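Local coordinates for protein cellobiose 2-epimerase (Spirochaeta thermophila DSM 6192, PDB 5ZIG) that probably catalyses the reversible epimerization of cellobiose to glucosyl-mannose, interconverting the glucose and mannose forms of the reducing-end sugar, at residues R88-T91 against H92-D96; A123-V126 against Y127-A131; L152-G156 against R157-H161; A187-M191 against N192-H196; I255-T258 against W259-E263. All blocks are in the same frame, centred on the assembly; numbering follows the deposited sequence. Where two conformers were deposited one is given.

Contact 1: residues R88-T91 against H92-D96; sequences RFLT and HALYD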
loop_
_atom_site.group_PDB
_atom_site.type_symbol
_atom_site.label_atom_id
_atom_site.label_comp_id
_atom_site.label_asym_id
_atom_site.label_seq_id
_atom_site.Cartn_x
_atom_site.Cartn_y
_atom_site.Cartn_z
ATOM N N ARG A 88 10.745 -7.724 -15.884
ATOM C CA ARG A 88 12.019 -8.363 -16.203
ATOM C C ARG A 88 13.055 -8.117 -15.111
ATOM O O ARG A 88 13.811 -9.027 -14.745
ATOM C CB ARG A 88 12.538 -7.857 -17.550
ATOM C CG ARG A 88 11.685 -8.262 -18.744
ATOM C CD ARG A 88 12.339 -7.844 -20.060
ATOM N NE ARG A 88 12.479 -6.393 -20.159
ATOM C CZ ARG A 88 11.617 -5.599 -20.789
ATOM N NH1 ARG A 88 10.552 -6.115 -21.379
ATOM N NH2 ARG A 88 11.818 -4.291 -20.827
ATOM N N PHE A 89 13.107 -6.890 -14.578
ATOM C CA PHE A 89 14.052 -6.587 -13.508
ATOM C C PHE A 89 13.670 -7.286 -12.215
ATOM O O PHE A 89 14.548 -7.717 -11.456
ATOM C CB PHE A 89 14.151 -5.082 -13.269
ATOM C CG PHE A 89 15.367 -4.686 -12.469
ATOM C CD1 PHE A 89 16.619 -4.628 -13.067
ATOM C CD2 PHE A 89 15.259 -4.392 -11.119
ATOM C CE1 PHE A 89 17.760 -4.278 -12.325
ATOM C CE2 PHE A 89 16.379 -4.041 -10.368
ATOM C CZ PHE A 89 17.642 -3.993 -10.975
ATOM N N LEU A 90 12.368 -7.389 -11.944
ATOM C CA LEU A 90 11.913 -8.134 -10.781
ATOM C C LEU A 90 12.310 -9.603 -10.871
ATOM O O LEU A 90 12.707 -10.211 -9.871
ATOM C CB LEU A 90 10.401 -8.011 -10.642
ATOM C CG LEU A 90 9.844 -8.805 -9.477
ATOM C CD1 LEU A 90 10.318 -8.206 -8.160
ATOM C CD2 LEU A 90 8.303 -8.876 -9.584
ATOM N N THR A 91 12.214 -10.194 -12.053
ATOM C CA THR A 91 12.364 -11.634 -12.134
ATOM C C THR A 91 13.754 -12.089 -12.546
ATOM O O THR A 91 14.035 -13.281 -12.437
ATOM C CB THR A 91 11.327 -12.232 -13.093
ATOM O OG1 THR A 91 11.453 -11.639 -14.388
ATOM C CG2 THR A 91 9.941 -12.013 -12.544
ATOM N N HIS A 92 14.623 -11.179 -12.998
ATOM C CA HIS A 92 15.987 -11.510 -13.366
ATOM C C HIS A 92 17.025 -10.957 -12.404
ATOM O O HIS A 92 18.151 -11.462 -12.387
ATOM C CB HIS A 92 16.322 -10.981 -14.768
ATOM C CG HIS A 92 15.545 -11.630 -15.867
ATOM N ND1 HIS A 92 14.169 -11.719 -15.856
ATOM C CD2 HIS A 92 15.951 -12.207 -17.023
ATOM C CE1 HIS A 92 13.762 -12.333 -16.954
ATOM N NE2 HIS A 92 14.823 -12.637 -17.678
ATOM N N ALA A 93 16.693 -9.919 -11.634
ATOM C CA ALA A 93 17.607 -9.363 -10.646
ATOM C C ALA A 93 17.151 -9.636 -9.218
ATOM O O ALA A 93 17.895 -10.249 -8.440
ATOM C CB ALA A 93 17.792 -7.855 -10.876
ATOM N N LEU A 94 15.925 -9.231 -8.852
ATOM C CA LEU A 94 15.483 -9.388 -7.468
ATOM C C LEU A 94 15.117 -10.833 -7.116
ATOM O O LEU A 94 15.118 -11.205 -5.932
ATOM C CB LEU A 94 14.304 -8.443 -7.205
ATOM C CG LEU A 94 14.772 -6.974 -7.186
ATOM C CD1 LEU A 94 13.684 -6.007 -7.688
ATOM C CD2 LEU A 94 15.303 -6.551 -5.795
ATOM N N TYR A 95 14.808 -11.650 -8.114
ATOM C CA TYR A 95 14.448 -13.038 -7.872
ATOM C C TYR A 95 15.679 -13.874 -7.485
ATOM O O TYR A 95 16.730 -13.795 -8.128
ATOM C CB TYR A 95 13.776 -13.593 -9.129
ATOM C CG TYR A 95 13.226 -14.988 -8.991
ATOM C CD1 TYR A 95 12.279 -15.283 -8.031
ATOM C CD2 TYR A 95 13.666 -16.009 -9.828
ATOM C CE1 TYR A 95 11.774 -16.580 -7.903
ATOM C CE2 TYR A 95 13.179 -17.287 -9.717
ATOM C CZ TYR A 95 12.229 -17.575 -8.760
ATOM O OH TYR A 95 11.749 -18.862 -8.662
ATOM N N ASP A 96 15.541 -14.671 -6.425
ATOM C CA ASP A 96 16.591 -15.577 -5.956
ATOM C C ASP A 96 16.374 -16.905 -6.678
ATOM O O ASP A 96 15.537 -17.709 -6.276
ATOM C CB ASP A 96 16.547 -15.715 -4.428
ATOM C CG ASP A 96 17.649 -16.659 -3.858
ATOM O OD1 ASP A 96 17.794 -16.796 -2.620
ATOM O OD2 ASP A 96 18.358 -17.286 -4.656
#
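Ala93 sets its methyl over the ring of Phe89, a CH-pi contact in which CB lies 3.8 Å from the ring centroid, 11° off the normal. Alanine suits this place because a small methyl can sit on the middle of a phenyl face. The other apolar contacts run through Leu94, whose CD1 meets Phe89 CD2 at 4.1 Å and Leu90 CD1 at 4.0 Å; the two leucines cross at about a right angle. These residues lie toward the C-terminal end of helix 77-94 in an (α/α)6 barrel, and Leu90 and Leu94 pack against helix 57-73. In the backbone, Ala93 N donates to Phe89 O over 3.1 Å, and Leu94 N adds a weak bond to the same oxygen, a sign of the turn widening to a pi-type one. On another flank Thr91 OG1, set between its backbone N and carbonyl carbon (chi1 57°), lies in the plane of the His92 ring, hydrogen-bonded to His92 ND1 at 3.1 Å; the hydroxyl's strongest partner is Tyr87 O.

Contact 2: residues A123-V126 against Y127-A131; sequences AFAV and YALAA. With EDO (1,2-ethanediol), chain E.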
loop_
_atom_site.group_PDB
_atom_site.type_symbol
_atom_site.label_atom_id
_atom_site.label_comp_id
_atom_site.label_asym_id
_atom_site.label_seq_id
_atom_site.Cartn_x
_atom_site.Cartn_y
_atom_site.Cartn_z
ATOM N N ALA A 123 5.497 -10.168 -0.185
ATOM C CA ALA A 123 4.065 -9.879 -0.354
ATOM C C ALA A 123 3.831 -8.957 -1.541
ATOM O O ALA A 123 3.080 -9.290 -2.463
ATOM C CB ALA A 123 3.478 -9.241 0.909
ATOM N N PHE A 124 4.469 -7.780 -1.532
ATOM C CA PHE A 124 4.305 -6.843 -2.640
ATOM C C PHE A 124 4.622 -7.490 -3.983
ATOM O O PHE A 124 3.974 -7.181 -4.983
ATOM C CB PHE A 124 5.184 -5.600 -2.434
ATOM C CG PHE A 124 4.435 -4.432 -1.866
ATOM C CD1 PHE A 124 3.625 -3.652 -2.676
ATOM C CD2 PHE A 124 4.485 -4.158 -0.510
ATOM C CE1 PHE A 124 2.884 -2.576 -2.143
ATOM C CE2 PHE A 124 3.747 -3.105 0.034
ATOM C CZ PHE A 124 2.951 -2.302 -0.793
ATOM N N ALA A 125 5.595 -8.404 -4.028
ATOM C CA ALA A 125 5.879 -9.093 -5.281
ATOM C C ALA A 125 4.671 -9.905 -5.727
ATOM O O ALA A 125 4.306 -9.899 -6.905
ATOM C CB ALA A 125 7.116 -9.998 -5.139
ATOM N N VAL A 126 4.051 -10.633 -4.804
ATOM C CA VAL A 126 2.863 -11.396 -5.170
ATOM C C VAL A 126 1.785 -10.448 -5.692
ATOM O O VAL A 126 1.275 -10.614 -6.808
ATOM C CB VAL A 126 2.378 -12.233 -3.972
ATOM C CG1 VAL A 126 0.913 -12.724 -4.179
ATOM C CG2 VAL A 126 3.334 -13.403 -3.721
ATOM N N TYR A 127 1.490 -9.400 -4.912
ATOM C CA TYR A 127 0.540 -8.343 -5.299
ATOM C C TYR A 127 0.792 -7.842 -6.719
ATOM O O TYR A 127 -0.110 -7.836 -7.561
ATOM C CB TYR A 127 0.658 -7.196 -4.286
ATOM C CG TYR A 127 -0.329 -6.034 -4.381
ATOM C CD1 TYR A 127 -1.706 -6.237 -4.346
ATOM C CD2 TYR A 127 0.139 -4.711 -4.440
ATOM C CE1 TYR A 127 -2.617 -5.119 -4.397
ATOM C CE2 TYR A 127 -0.724 -3.635 -4.474
ATOM C CZ TYR A 127 -2.102 -3.835 -4.456
ATOM O OH TYR A 127 -2.937 -2.729 -4.523
ATOM N N ALA A 128 2.038 -7.472 -7.017
ATOM C CA ALA A 128 2.371 -6.903 -8.314
ATOM C C ALA A 128 2.397 -7.938 -9.429
ATOM O O ALA A 128 2.095 -7.600 -10.582
ATOM C CB ALA A 128 3.723 -6.193 -8.250
ATOM N N LEU A 129 2.787 -9.183 -9.131
ATOM C CA LEU A 129 2.825 -10.202 -10.175
ATOM C C LEU A 129 1.430 -10.609 -10.610
ATOM O O LEU A 129 1.215 -10.929 -11.785
ATOM C CB LEU A 129 3.591 -11.433 -9.690
ATOM C CG LEU A 129 5.114 -11.317 -9.681
ATOM C CD1 LEU A 129 5.692 -12.209 -8.582
ATOM C CD2 LEU A 129 5.683 -11.695 -11.037
ATOM N N ALA A 130 0.483 -10.624 -9.672
ATOM C CA ALA A 130 -0.905 -10.888 -10.016
ATOM C C ALA A 130 -1.456 -9.785 -10.912
ATOM O O ALA A 130 -2.106 -10.064 -11.927
ATOM C CB ALA A 130 -1.734 -11.028 -8.735
ATOM N N ALA A 131 -1.157 -8.526 -10.575
ATOM C CA ALA A 131 -1.569 -7.418 -11.425
ATOM C C ALA A 131 -0.962 -7.545 -12.813
ATOM O O ALA A 131 -1.653 -7.351 -13.821
ATOM C CB ALA A 131 -1.172 -6.096 -10.772
HETATM C C1 EDO E . -6.978 -2.550 -4.633
HETATM O O1 EDO E . -6.176 -3.217 -5.615
HETATM C C2 EDO E . -6.601 -3.069 -3.254
HETATM O O2 EDO E . -5.240 -3.503 -3.319
#
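Tyr127 turns its CG away from the backbone N (chi1 -174°) and Phe124 swings its ring to an unusual chi1 of -99°, which makes the two aromatic side chains run side by side and point the same way. They touch through Phe124 CD1 and Tyr127 CD2, 4.0 Å apart, an oblique meeting of rings rather than a stack. The phenol reaches farther than a phenyl would, and Tyr127 OH is hydrogen-bonded to O2 of a bound ethanediol at 2.7 Å, the diol oxygen lying near the ring plane; the diol probably came from the crystallisation liquor. Leu129 CD1 reaches back to Ala125 CB at 4.3 Å. Regular i to i+4 backbone bonds hold the turns, among them Tyr127 N to Ala123 O at 2.9 Å, nearly straight at 170°. Small alanines keep the helix slim for close neighbours: Ala128 and Ala131 meet Trp65 of helix 57-73, on which the Tyr127 ring stacks, Leu129 packs on helices 77-94 and 139-156, and the Phe124 ring stacks on His196 of helix 191-208.

Contact 3: residues L152-G156 against R157-H161; sequences LEDRG and RDRRH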
loop_
_atom_site.group_PDB
_atom_site.type_symbol
_atom_site.label_atom_id
_atom_site.label_comp_id
_atom_site.label_asym_id
_atom_site.label_seq_id
_atom_site.Cartn_x
_atom_site.Cartn_y
_atom_site.Cartn_z
ATOM N N LEU A 152 5.555 -18.060 1.573
ATOM C CA LEU A 152 4.907 -17.330 2.652
ATOM C C LEU A 152 4.107 -18.260 3.562
ATOM O O LEU A 152 4.110 -18.097 4.789
ATOM C CB LEU A 152 4.006 -16.242 2.063
ATOM C CG LEU A 152 4.597 -14.887 1.672
ATOM C CD1 LEU A 152 6.019 -14.993 1.112
ATOM C CD2 LEU A 152 3.685 -14.184 0.676
ATOM N N GLU A 153 3.404 -19.237 2.981
ATOM C CA GLU A 153 2.638 -20.153 3.807
ATOM C C GLU A 153 3.547 -21.229 4.393
ATOM O O GLU A 153 3.507 -21.496 5.599
ATOM C CB GLU A 153 1.495 -20.773 2.994
ATOM C CG GLU A 153 0.498 -19.742 2.431
ATOM C CD GLU A 153 -0.203 -18.957 3.516
ATOM O OE1 GLU A 153 -0.915 -19.570 4.348
ATOM O OE2 GLU A 153 -0.021 -17.714 3.538
ATOM N N ASP A 154 4.416 -21.814 3.569
ATOM C CA ASP A 154 5.182 -22.963 4.055
ATOM C C ASP A 154 6.296 -22.547 5.018
ATOM O O ASP A 154 6.480 -23.183 6.064
ATOM C CB ASP A 154 5.726 -23.766 2.867
ATOM C CG ASP A 154 4.604 -24.310 1.953
ATOM O OD1 ASP A 154 4.875 -24.648 0.772
ATOM O OD2 ASP A 154 3.439 -24.378 2.413
ATOM N N ARG A 155 7.037 -21.482 4.706
ATOM C CA ARG A 155 8.085 -21.002 5.605
ATOM C C ARG A 155 7.653 -19.824 6.470
ATOM O O ARG A 155 8.117 -19.712 7.607
ATOM C CB ARG A 155 9.342 -20.592 4.821
ATOM C CG ARG A 155 9.873 -21.633 3.830
ATOM C CD ARG A 155 10.312 -22.924 4.520
ATOM N NE ARG A 155 11.342 -22.694 5.533
ATOM C CZ ARG A 155 11.189 -22.977 6.822
ATOM N NH1 ARG A 155 10.052 -23.505 7.257
ATOM N NH2 ARG A 155 12.167 -22.735 7.679
ATOM N N GLY A 156 6.776 -18.947 5.971
ATOM C CA GLY A 156 6.466 -17.727 6.697
ATOM C C GLY A 156 5.499 -17.894 7.847
ATOM O O GLY A 156 5.595 -17.173 8.848
ATOM N N ARG A 157 4.569 -18.841 7.743
ATOM C CA ARG A 157 3.513 -18.947 8.742
ATOM C C ARG A 157 4.054 -19.504 10.054
ATOM O O ARG A 157 4.728 -20.539 10.079
ATOM C CB ARG A 157 2.372 -19.827 8.239
ATOM C CG ARG A 157 1.302 -19.076 7.465
ATOM C CD ARG A 157 0.366 -18.221 8.357
ATOM N NE ARG A 157 0.098 -18.786 9.682
ATOM C CZ ARG A 157 -0.860 -19.669 9.962
ATOM N NH1 ARG A 157 -1.670 -20.128 9.012
ATOM N NH2 ARG A 157 -1.011 -20.090 11.207
ATOM N N ASP A 158 3.750 -18.800 11.141
ATOM C CA ASP A 158 3.909 -19.322 12.489
ATOM C C ASP A 158 2.672 -20.179 12.745
ATOM O O ASP A 158 1.590 -19.652 13.000
ATOM C CB ASP A 158 4.032 -18.163 13.475
ATOM C CG ASP A 158 4.086 -18.612 14.935
ATOM O OD1 ASP A 158 4.370 -17.734 15.781
ATOM O OD2 ASP A 158 3.869 -19.816 15.251
ATOM N N ARG A 159 2.835 -21.502 12.660
ATOM C CA ARG A 159 1.702 -22.401 12.820
ATOM C C ARG A 159 1.349 -22.648 14.278
ATOM O O ARG A 159 0.282 -23.204 14.551
ATOM C CB ARG A 159 1.982 -23.725 12.118
ATOM C CG ARG A 159 2.385 -23.575 10.651
ATOM C CD ARG A 159 1.193 -23.235 9.746
ATOM N NE ARG A 159 1.514 -23.465 8.338
ATOM C CZ ARG A 159 0.767 -23.066 7.313
ATOM N NH1 ARG A 159 -0.369 -22.409 7.520
ATOM N NH2 ARG A 159 1.160 -23.322 6.072
ATOM N N ARG A 160 2.206 -22.244 15.214
ATOM C CA ARG A 160 1.871 -22.340 16.630
ATOM C C ARG A 160 0.971 -21.192 17.073
ATOM O O ARG A 160 -0.083 -21.417 17.683
ATOM C CB ARG A 160 3.158 -22.364 17.453
ATOM C CG ARG A 160 2.985 -22.472 18.955
ATOM C CD ARG A 160 4.313 -22.901 19.580
ATOM N NE ARG A 160 4.406 -22.614 21.009
ATOM C CZ ARG A 160 5.432 -21.987 21.584
ATOM N NH1 ARG A 160 6.460 -21.568 20.852
ATOM N NH2 ARG A 160 5.428 -21.777 22.895
ATOM N N HIS A 161 1.370 -19.950 16.783
ATOM C CA HIS A 161 0.680 -18.779 17.298
ATOM C C HIS A 161 -0.083 -17.991 16.246
ATOM O O HIS A 161 -0.703 -16.986 16.594
ATOM C CB HIS A 161 1.668 -17.846 18.005
ATOM C CG HIS A 161 2.117 -18.356 19.342
ATOM N ND1 HIS A 161 3.338 -18.973 19.535
ATOM C CD2 HIS A 161 1.499 -18.358 20.548
ATOM C CE1 HIS A 161 3.456 -19.321 20.806
ATOM N NE2 HIS A 161 2.353 -18.958 21.440
HETATM O O HOH W 1 -2.382 -18.985 6.490
HETATM O O HOH W 2 4.297 -22.434 8.407
#
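Arg157 folds its aliphatic stem against the end of helix 139-156: its CB lies 3.3 Å from Glu153 O and its CG 3.9 Å from Glu153 OE1. Gly156 belongs in this close-packed part because a side chain at its place would run into Leu152 O. Bends at chi2 (-75°) and chi3 leave the Arg157 guanidinium apart from the Glu153 carboxylate and turned 61° from its plane; water 1 bridges them, donating to Glu153 OE1 at 2.7 Å and accepting from Arg157 NH1 at 2.9 Å. Were Arg157 cut back to alanine, water 1 would probably lose the N-H it accepts from, and Asp158 O the bond from Arg157 NH2. The looser, exposed side belongs to Arg159, whose guanidinium lies over Glu153 O in one of two conformers, a doubtful placement. Glu153 OE2 is held by Tyr164 and Tyr201; Asp158 OD2 accepts from His161 N in an Asx motif, while OD1 forms a salt bridge with Lys189. The turn leads from helix 139-156 toward strand 167-168, with helix 211-228 touching Glu153 and Arg157.

Contact 4: residues A187-M191 against N192-H196; sequences APKTM and NTHLH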
loop_
_atom_site.group_PDB
_atom_site.type_symbol
_atom_site.label_atom_id
_atom_site.label_comp_id
_atom_site.label_asym_id
_atom_site.label_seq_id
_atom_site.Cartn_x
_atom_site.Cartn_y
_atom_site.Cartn_z
ATOM N N ALA A 187 11.096 -6.745 17.319
ATOM C CA ALA A 187 9.771 -7.367 17.304
ATOM C C ALA A 187 9.732 -8.500 16.283
ATOM O O ALA A 187 10.130 -8.297 15.128
ATOM C CB ALA A 187 8.695 -6.333 16.978
ATOM N N PRO A 188 9.301 -9.705 16.664
ATOM C CA PRO A 188 9.208 -10.788 15.672
ATOM C C PRO A 188 8.056 -10.620 14.691
ATOM O O PRO A 188 8.113 -11.207 13.599
ATOM C CB PRO A 188 9.034 -12.051 16.540
ATOM C CG PRO A 188 9.441 -11.634 17.948
ATOM C CD PRO A 188 9.023 -10.190 18.027
ATOM N N LYS A 189 7.036 -9.819 15.022
ATOM C CA LYS A 189 5.909 -9.593 14.120
ATOM C C LYS A 189 5.510 -8.113 14.099
ATOM O O LYS A 189 5.646 -7.399 15.100
ATOM C CB LYS A 189 4.718 -10.471 14.531
ATOM C CG LYS A 189 4.947 -11.961 14.312
ATOM C CD LYS A 189 3.963 -12.815 15.095
ATOM C CE LYS A 189 4.229 -14.308 14.821
ATOM N NZ LYS A 189 3.327 -15.219 15.593
ATOM N N THR A 190 5.016 -7.655 12.941
ATOM C CA THR A 190 4.557 -6.277 12.774
ATOM C C THR A 190 3.192 -6.254 12.076
ATOM O O THR A 190 2.918 -7.088 11.200
ATOM C CB THR A 190 5.599 -5.406 11.972
ATOM O OG1 THR A 190 5.666 -5.830 10.604
ATOM C CG2 THR A 190 7.005 -5.478 12.588
ATOM N N MET A 191 2.326 -5.307 12.488
ATOM C CA MET A 191 1.062 -5.076 11.780
ATOM C C MET A 191 1.329 -4.753 10.322
ATOM O O MET A 191 0.634 -5.238 9.423
ATOM C CB MET A 191 0.285 -3.948 12.483
ATOM C CG MET A 191 -0.799 -3.109 11.720
ATOM S SD MET A 191 -0.238 -2.024 10.393
ATOM C CE MET A 191 0.587 -0.768 11.404
ATOM N N ASN A 192 2.392 -3.996 10.077
ATOM C CA ASN A 192 2.660 -3.491 8.743
ATOM C C ASN A 192 2.815 -4.636 7.750
ATOM O O ASN A 192 2.177 -4.653 6.689
ATOM C CB ASN A 192 3.910 -2.614 8.799
ATOM C CG ASN A 192 4.203 -1.964 7.491
ATOM O OD1 ASN A 192 3.358 -1.268 6.927
ATOM N ND2 ASN A 192 5.403 -2.194 6.985
ATOM N N THR A 193 3.647 -5.621 8.098
ATOM C CA THR A 193 3.832 -6.774 7.227
ATOM C C THR A 193 2.560 -7.606 7.119
ATOM O O THR A 193 2.225 -8.113 6.038
ATOM C CB THR A 193 4.996 -7.621 7.742
ATOM O OG1 THR A 193 6.224 -6.908 7.516
ATOM C CG2 THR A 193 5.044 -8.938 7.020
ATOM N N HIS A 194 1.823 -7.747 8.215
ATOM C CA HIS A 194 0.592 -8.526 8.143
ATOM C C HIS A 194 -0.430 -7.863 7.230
ATOM O O HIS A 194 -1.115 -8.550 6.460
ATOM C CB HIS A 194 0.031 -8.757 9.543
ATOM C CG HIS A 194 0.711 -9.882 10.256
ATOM N ND1 HIS A 194 1.899 -9.717 10.932
ATOM C CD2 HIS A 194 0.416 -11.201 10.331
ATOM C CE1 HIS A 194 2.279 -10.875 11.437
ATOM N NE2 HIS A 194 1.402 -11.795 11.084
ATOM N N LEU A 195 -0.508 -6.525 7.264
ATOM C CA LEU A 195 -1.490 -5.827 6.437
ATOM C C LEU A 195 -1.171 -6.006 4.966
ATOM O O LEU A 195 -2.067 -6.176 4.134
ATOM C CB LEU A 195 -1.533 -4.338 6.794
ATOM C CG LEU A 195 -2.477 -3.455 5.956
ATOM C CD1 LEU A 195 -3.891 -3.838 6.300
ATOM C CD2 LEU A 195 -2.297 -1.960 6.211
ATOM N N HIS A 196 0.100 -5.961 4.593
ATOM C CA HIS A 196 0.358 -6.033 3.164
ATOM C C HIS A 196 0.342 -7.459 2.645
ATOM O O HIS A 196 0.169 -7.667 1.438
ATOM C CB HIS A 196 1.649 -5.279 2.846
ATOM C CG HIS A 196 1.463 -3.795 2.933
ATOM N ND1 HIS A 196 0.938 -3.054 1.892
ATOM C CD2 HIS A 196 1.661 -2.925 3.953
ATOM C CE1 HIS A 196 0.864 -1.786 2.254
ATOM N NE2 HIS A 196 1.282 -1.683 3.503
#
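Thr190 O is gripped twice by His194, whose ring ND1 donates to it over 2.8 Å and whose backbone N donates over 3.2 Å, the two reaching it from opposite faces of the carbonyl plane. The oxygen lies in the imidazole plane, and the ND1 bond is nearly straight at 167°. His194 CG stands anti to the carbonyl carbon (chi1 -81°), which folds the ring back past the start of the helix, where CE1 also meets Lys189 CB at 4.0 Å. The motif is a helix N-cap: Thr190 OG1 accepts from Thr193 N at 3.2 Å where strand 189-190 passes into helix 191-208. Threonine fits because its beta-branch suits the strand while its hydroxyl, between backbone N and carbonyl carbon, can accept from the amide of Thr193. Glu166 then holds both hydroxyls, OE1 taking Thr190 OG1 and OE2 taking Thr193 OG1. A leucine in place of His194 would probably cost Thr190 O its ring donor and leave Tyr164 N without the acceptor it finds in His194 NE2. On another side of the helix, Met191 SD lies 4.5 Å from Leu195 CB, and Leu195 N bonds to Met191 O at 2.8 Å.

Contact 5: residues I255-T258 against W259-E263; sequences IEAT and WLLTE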
loop_
_atom_site.group_PDB
_atom_site.type_symbol
_atom_site.label_atom_id
_atom_site.label_comp_id
_atom_site.label_asym_id
_atom_site.label_seq_id
_atom_site.Cartn_x
_atom_site.Cartn_y
_atom_site.Cartn_z
ATOM N N ILE A 255 -6.249 4.145 8.805
ATOM C CA ILE A 255 -7.201 4.409 7.733
ATOM C C ILE A 255 -6.987 3.408 6.599
ATOM O O ILE A 255 -7.952 2.814 6.105
ATOM C CB ILE A 255 -7.148 5.896 7.266
ATOM C CG1 ILE A 255 -8.267 6.255 6.273
ATOM C CG2 ILE A 255 -5.873 6.300 6.569
ATOM C CD1 ILE A 255 -9.636 6.046 6.776
ATOM N N GLU A 256 -5.721 3.137 6.237
ATOM C CA GLU A 256 -5.471 2.163 5.172
ATOM C C GLU A 256 -6.119 0.812 5.489
ATOM O O GLU A 256 -6.742 0.185 4.618
ATOM C CB GLU A 256 -3.971 2.000 4.944
ATOM C CG GLU A 256 -3.594 1.474 3.564
ATOM C CD GLU A 256 -2.098 1.197 3.427
ATOM O OE1 GLU A 256 -1.361 1.380 4.407
ATOM O OE2 GLU A 256 -1.671 0.798 2.326
ATOM N N ALA A 257 -6.029 0.366 6.742
ATOM C CA ALA A 257 -6.517 -0.982 7.036
ATOM C C ALA A 257 -8.027 -1.079 6.854
ATOM O O ALA A 257 -8.524 -2.105 6.383
ATOM C CB ALA A 257 -6.116 -1.410 8.437
ATOM N N THR A 258 -8.769 -0.009 7.178
ATOM C CA THR A 258 -10.224 -0.097 7.091
ATOM C C THR A 258 -10.670 -0.479 5.687
ATOM O O THR A 258 -11.532 -1.348 5.524
ATOM C CB THR A 258 -10.883 1.215 7.515
ATOM O OG1 THR A 258 -10.514 2.237 6.594
ATOM C CG2 THR A 258 -10.455 1.601 8.928
ATOM N N TRP A 259 -10.063 0.111 4.654
ATOM C CA TRP A 259 -10.559 -0.246 3.342
ATOM C C TRP A 259 -9.931 -1.520 2.800
ATOM O O TRP A 259 -10.629 -2.287 2.128
ATOM C CB TRP A 259 -10.433 0.914 2.360
ATOM C CG TRP A 259 -9.091 1.319 1.858
ATOM C CD1 TRP A 259 -8.229 2.210 2.440
ATOM C CD2 TRP A 259 -8.504 0.949 0.609
ATOM N NE1 TRP A 259 -7.130 2.386 1.643
ATOM C CE2 TRP A 259 -7.280 1.630 0.507
ATOM C CE3 TRP A 259 -8.910 0.118 -0.447
ATOM C CZ2 TRP A 259 -6.431 1.478 -0.590
ATOM C CZ3 TRP A 259 -8.084 -0.018 -1.536
ATOM C CH2 TRP A 259 -6.848 0.653 -1.598
ATOM N N LEU A 260 -8.640 -1.783 3.076
ATOM C CA LEU A 260 -8.064 -3.088 2.730
ATOM C C LEU A 260 -8.799 -4.218 3.443
ATOM O O LEU A 260 -9.053 -5.273 2.850
ATOM C CB LEU A 260 -6.568 -3.140 3.050
ATOM C CG LEU A 260 -5.705 -2.436 2.001
ATOM C CD1 LEU A 260 -4.261 -2.383 2.433
ATOM C CD2 LEU A 260 -5.865 -3.132 0.656
ATOM N N LEU A 261 -9.153 -4.013 4.712
ATOM C CA LEU A 261 -9.916 -5.025 5.429
ATOM C C LEU A 261 -11.276 -5.221 4.772
ATOM O O LEU A 261 -11.725 -6.359 4.575
ATOM C CB LEU A 261 -10.084 -4.634 6.892
ATOM C CG LEU A 261 -9.058 -5.069 7.944
ATOM C CD1 LEU A 261 -7.651 -4.739 7.555
ATOM C CD2 LEU A 261 -9.410 -4.402 9.256
ATOM N N THR A 262 -11.940 -4.113 4.419
ATOM C CA THR A 262 -13.209 -4.170 3.702
ATOM C C THR A 262 -13.093 -4.985 2.418
ATOM O O THR A 262 -13.919 -5.866 2.167
ATOM C CB THR A 262 -13.726 -2.743 3.394
ATOM O OG1 THR A 262 -14.122 -2.071 4.609
ATOM C CG2 THR A 262 -14.884 -2.808 2.425
ATOM N N GLU A 263 -12.042 -4.742 1.620
ATOM C CA GLU A 263 -11.894 -5.504 0.374
ATOM C C GLU A 263 -11.880 -7.010 0.628
ATOM O O GLU A 263 -12.545 -7.777 -0.076
ATOM C CB GLU A 263 -10.609 -5.118 -0.351
ATOM C CG GLU A 263 -10.533 -5.662 -1.739
ATOM C CD GLU A 263 -9.124 -5.678 -2.278
ATOM O OE1 GLU A 263 -8.164 -5.549 -1.492
ATOM O OE2 GLU A 263 -8.982 -5.791 -3.507
#
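Trp259 lays one face of its indole over Glu256 O, with CD1 3.3 Å from that oxygen. Its CG sits between the backbone N and the carbonyl carbon (chi1 72°), an uncommon choice for a helix that turns the indole back along the preceding turn. Glu256 runs extended alongside Leu260, its CG 4.1 Å from Leu260 CD1. Ala257 receives Leu261 CD1 on its CB at 3.8 Å. Two threonines bond back to the helix backbone: Thr258 OG1 donates in the carbonyl plane to a lone pair of Ile255 O at 2.7 Å, and Thr262 OG1 donates to Thr258 O at 2.8 Å while Thr262 N donates to the same oxygen from the opposite face of its plane. Threonine suits these buried places because the helix accepts each hydroxyl's proton; Thr262 OG1 also bonds to Asn327. Glu256 forms a salt bridge with Arg388, and Trp259 NE1 bonds to Glu320. Helix 251-269 thus packs against helices 191-208, 275-294, 315-332 and 384-402 as one of the helices of this family's (α/α)6 barrel.

How the contacts relate
From the N terminus the five contacts follow in series, none nesting or crossing, and each joins adjoining stretches of chain rather than closing a long loop. Contact 1 ends helix 77-94, contact 2 lies within helix 119-136, contact 3 leads out of helix 139-156, contact 4 starts helix 191-208 from its strand, and contact 5 lies within helix 251-269. Leu90 CD2 packs on Leu129 CG at 4.0 Å, joining contacts 1 and 2. Contact 4 touches three others: Ala123 of contact 2 through His196 O, contact 3 through Lys189, and Glu256, Ala257 and Leu261 of contact 5. Contacts 1 and 5, on opposite sides of the chain's centre, have centres about 30 Å apart.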